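Local coordinates for protein probable fatty acyl-CoA transferase Rv3272 (Mycobacterium tuberculosis, PDB 5YX6) that binds fatty acyl-CoAs of varying chain length, palmitoyl-CoA most tightly, and probably acts as a family III CoA transferase in fatty acid metabolism, at residues Pro105-Pro115 against Leu125-Tyr133. Residues are numbered along the deposited sequence; the frame is centred on the assembly and turned at random.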
loop_
_atom_site.group_PDB
_atom_site.type_symbol
_atom_site.label_atom_id
_atom_site.label_comp_id
_atom_site.label_asym_id
_atom_site.label_seq_id
_atom_site.Cartn_x
_atom_site.Cartn_y
_atom_site.Cartn_z
ATOM N N PRO A 105 4.104 13.611 -17.254
ATOM C CA PRO A 105 3.042 14.428 -17.859
ATOM C C PRO A 105 3.415 15.055 -19.193
ATOM O O PRO A 105 4.534 15.539 -19.338
ATOM C CB PRO A 105 2.804 15.512 -16.808
ATOM C CG PRO A 105 3.107 14.825 -15.515
ATOM C CD PRO A 105 4.208 13.838 -15.799
ATOM N N GLY A 106 2.482 15.030 -20.145
ATOM C CA GLY A 106 2.662 15.653 -21.447
ATOM C C GLY A 106 3.217 14.771 -22.556
ATOM O O GLY A 106 3.054 15.070 -23.747
ATOM N N THR A 107 3.867 13.680 -22.166
ATOM C CA THR A 107 4.505 12.778 -23.114
ATOM C C THR A 107 3.550 12.187 -24.153
ATOM O O THR A 107 3.730 12.404 -25.353
ATOM C CB THR A 107 5.181 11.627 -22.372
ATOM O OG1 THR A 107 6.117 12.160 -21.430
ATOM C CG2 THR A 107 5.903 10.715 -23.345
ATOM N N MET A 108 2.520 11.478 -23.689
ATOM C CA MET A 108 1.581 10.785 -24.573
ATOM C C MET A 108 0.892 11.744 -25.516
ATOM O O MET A 108 0.540 11.387 -26.644
ATOM C CB MET A 108 0.529 10.029 -23.763
ATOM C CG MET A 108 1.063 8.821 -23.048
ATOM S SD MET A 108 1.579 7.430 -24.096
ATOM C CE MET A 108 0.044 6.504 -24.243
ATOM N N GLU A 109 0.668 12.956 -25.034
ATOM C CA GLU A 109 0.071 13.990 -25.855
ATOM C C GLU A 109 0.998 14.350 -27.021
ATOM O O GLU A 109 0.550 14.427 -28.168
ATOM C CB GLU A 109 -0.257 15.211 -24.993
ATOM C CG GLU A 109 -1.494 14.995 -24.123
ATOM C CD GLU A 109 -1.161 14.480 -22.725
ATOM O OE1 GLU A 109 -0.123 13.798 -22.552
ATOM O OE2 GLU A 109 -1.948 14.754 -21.795
ATOM N N LYS A 110 2.286 14.537 -26.730
ATOM C CA LYS A 110 3.277 14.861 -27.763
ATOM C C LYS A 110 3.405 13.731 -28.789
ATOM O O LYS A 110 3.744 13.964 -29.951
ATOM C CB LYS A 110 4.644 15.156 -27.135
ATOM N N LEU A 111 3.119 12.506 -28.360
ATOM C CA LEU A 111 3.187 11.361 -29.258
ATOM C C LEU A 111 1.891 11.184 -30.039
ATOM O O LEU A 111 1.804 10.332 -30.927
ATOM C CB LEU A 111 3.500 10.087 -28.477
ATOM C CG LEU A 111 4.854 10.048 -27.763
ATOM C CD1 LEU A 111 4.962 8.776 -26.930
ATOM C CD2 LEU A 111 6.020 10.173 -28.740
ATOM N N GLY A 112 0.889 11.997 -29.716
ATOM C CA GLY A 112 -0.414 11.877 -30.349
ATOM C C GLY A 112 -1.252 10.707 -29.855
ATOM O O GLY A 112 -2.150 10.227 -30.551
ATOM N N LEU A 113 -0.958 10.258 -28.641
ATOM C CA LEU A 113 -1.648 9.126 -28.032
ATOM C C LEU A 113 -2.274 9.525 -26.699
ATOM O O LEU A 113 -2.359 8.713 -25.775
ATOM C CB LEU A 113 -0.678 7.956 -27.829
ATOM C CG LEU A 113 -0.022 7.344 -29.069
ATOM C CD1 LEU A 113 1.030 6.334 -28.658
ATOM C CD2 LEU A 113 -1.071 6.687 -29.948
ATOM N N GLY A 114 -2.679 10.785 -26.582
ATOM C CA GLY A 114 -3.263 11.268 -25.346
ATOM C C GLY A 114 -4.684 10.758 -25.185
ATOM O O GLY A 114 -5.226 10.137 -26.099
ATOM N N PRO A 115 -5.288 10.990 -24.013
ATOM C CA PRO A 115 -6.664 10.532 -23.799
ATOM C C PRO A 115 -7.625 11.033 -24.880
ATOM O O PRO A 115 -8.435 10.246 -25.358
ATOM C CB PRO A 115 -7.020 11.098 -22.414
ATOM C CG PRO A 115 -5.934 12.068 -22.074
ATOM C CD PRO A 115 -4.719 11.603 -22.804
ATOM N N LEU A 125 -13.126 3.330 -24.390
ATOM C CA LEU A 125 -11.770 3.218 -23.867
ATOM C C LEU A 125 -11.577 3.910 -22.518
ATOM O O LEU A 125 -11.857 5.096 -22.353
ATOM C CB LEU A 125 -10.766 3.776 -24.872
ATOM C CG LEU A 125 -9.310 3.594 -24.450
ATOM C CD1 LEU A 125 -8.978 2.117 -24.371
ATOM C CD2 LEU A 125 -8.400 4.292 -25.431
ATOM N N ILE A 126 -11.087 3.138 -21.559
ATOM C CA ILE A 126 -10.688 3.661 -20.268
ATOM C C ILE A 126 -9.206 4.022 -20.330
ATOM O O ILE A 126 -8.387 3.252 -20.839
ATOM C CB ILE A 126 -10.988 2.640 -19.159
ATOM C CG1 ILE A 126 -12.501 2.551 -18.971
ATOM C CG2 ILE A 126 -10.301 3.016 -17.853
ATOM C CD1 ILE A 126 -12.978 1.247 -18.435
ATOM N N TYR A 127 -8.878 5.221 -19.867
ATOM C CA TYR A 127 -7.517 5.742 -19.949
ATOM C C TYR A 127 -6.958 5.983 -18.549
ATOM O O TYR A 127 -7.511 6.772 -17.800
ATOM C CB TYR A 127 -7.508 7.038 -20.759
ATOM C CG TYR A 127 -6.184 7.404 -21.380
ATOM C CD1 TYR A 127 -5.153 7.935 -20.613
ATOM C CD2 TYR A 127 -5.976 7.251 -22.744
ATOM C CE1 TYR A 127 -3.944 8.285 -21.189
ATOM C CE2 TYR A 127 -4.774 7.593 -23.326
ATOM C CZ TYR A 127 -3.763 8.112 -22.549
ATOM O OH TYR A 127 -2.566 8.458 -23.139
ATOM N N ALA A 128 -5.876 5.302 -18.191
ATOM C CA ALA A 128 -5.344 5.394 -16.834
ATOM C C ALA A 128 -3.905 5.916 -16.787
ATOM O O ALA A 128 -3.028 5.372 -17.451
ATOM C CB ALA A 128 -5.439 4.029 -16.145
ATOM N N ARG A 129 -3.669 6.962 -15.995
ATOM C CA ARG A 129 -2.350 7.597 -15.890
ATOM C C ARG A 129 -1.732 7.490 -14.495
ATOM O O ARG A 129 -2.346 7.874 -13.497
ATOM C CB ARG A 129 -2.439 9.065 -16.299
ATOM C CG ARG A 129 -3.394 9.286 -17.457
ATOM C CD ARG A 129 -3.299 10.676 -18.042
ATOM N NE ARG A 129 -2.071 10.870 -18.804
ATOM C CZ ARG A 129 -1.872 11.884 -19.634
ATOM N NH1 ARG A 129 -0.727 11.986 -20.296
ATOM N NH2 ARG A 129 -2.828 12.785 -19.813
ATOM N N LEU A 130 -0.519 6.952 -14.436
ATOM C CA LEU A 130 0.248 6.884 -13.195
ATOM C C LEU A 130 1.454 7.823 -13.254
ATOM O O LEU A 130 2.288 7.701 -14.146
ATOM C CB LEU A 130 0.697 5.450 -12.926
ATOM C CG LEU A 130 1.559 5.215 -11.686
ATOM C CD1 LEU A 130 0.834 5.648 -10.437
ATOM C CD2 LEU A 130 1.928 3.743 -11.587
ATOM N N THR A 131 1.527 8.790 -12.344
ATOM C CA THR A 131 2.688 9.682 -12.311
ATOM C C THR A 131 3.346 9.671 -10.930
ATOM O O THR A 131 2.806 9.096 -9.987
ATOM C CB THR A 131 2.315 11.139 -12.675
ATOM O OG1 THR A 131 1.504 11.705 -11.639
ATOM C CG2 THR A 131 1.582 11.199 -14.004
ATOM N N ALA A 132 4.515 10.299 -10.815
ATOM C CA ALA A 132 5.185 10.427 -9.521
ATOM C C ALA A 132 4.516 11.465 -8.625
ATOM O O ALA A 132 4.239 11.196 -7.458
ATOM C CB ALA A 132 6.657 10.778 -9.712
ATOM N N TYR A 133 4.251 12.645 -9.177
ATOM C CA TYR A 133 3.818 13.778 -8.366
ATOM C C TYR A 133 2.505 14.435 -8.806
ATOM O O TYR A 133 2.080 15.416 -8.196
ATOM C CB TYR A 133 4.907 14.843 -8.343
ATOM C CG TYR A 133 6.212 14.394 -7.733
ATOM C CD1 TYR A 133 6.354 14.267 -6.358
ATOM C CD2 TYR A 133 7.310 14.114 -8.531
ATOM C CE1 TYR A 133 7.561 13.863 -5.799
ATOM C CE2 TYR A 133 8.524 13.715 -7.983
ATOM C CZ TYR A 133 8.643 13.589 -6.623
ATOM O OH TYR A 133 9.845 13.185 -6.088
HETATM O O HOH W 1 2.125 11.005 -20.688
#
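Tyr127 and Arg129 reach from strand 126-131, an inner strand of the parallel Rossmann-fold sheet, to the short helix 107-110 and the turn after it, part of the crossover from strand 98-101. Tyr127 can be followed outward from CB. With CG anti to the backbone N (chi1 -157°), the ring lies with one face against Pro115. Tyr127 CG is 3.9 Å from Pro115 CB. Farther out, Tyr127 CE2 comes within 3.5 Å of Pro115 N. Pro115 CD stands over the same face, 3.9 Å from the ring centroid and 24° off the normal, a CH-pi contact. At the tip, Tyr127 OH donates to Leu113 O at 2.7 Å, in the carbonyl plane and on a lone pair, while Met108 CE lies close to the same hydroxyl oxygen, placed obliquely to the ring. Leu113 follows the Schellman turn at Gly112, so the bond ties the turn after the helix to the strand.

Arg129 grips Glu109 end-on. Arg129 NH1 donates to Glu109 OE1 and Arg129 NH2 to Glu109 OE2, both bonds nearly straight; the oxygens lie close to the guanidinium plane, although the carboxylate and guanidinium planes are 38° apart. Arg129 NE forms a second salt bridge, to Glu101, which together with Glu109 should limit rotation of the group. Pro115 CD sits over one face of the guanidinium, nearest Arg129 NH2. Finally, a water accepts from both Arg129 NH1, at 3.0 Å, and Met108 N in the first turn of the helix, at 3.1 Å.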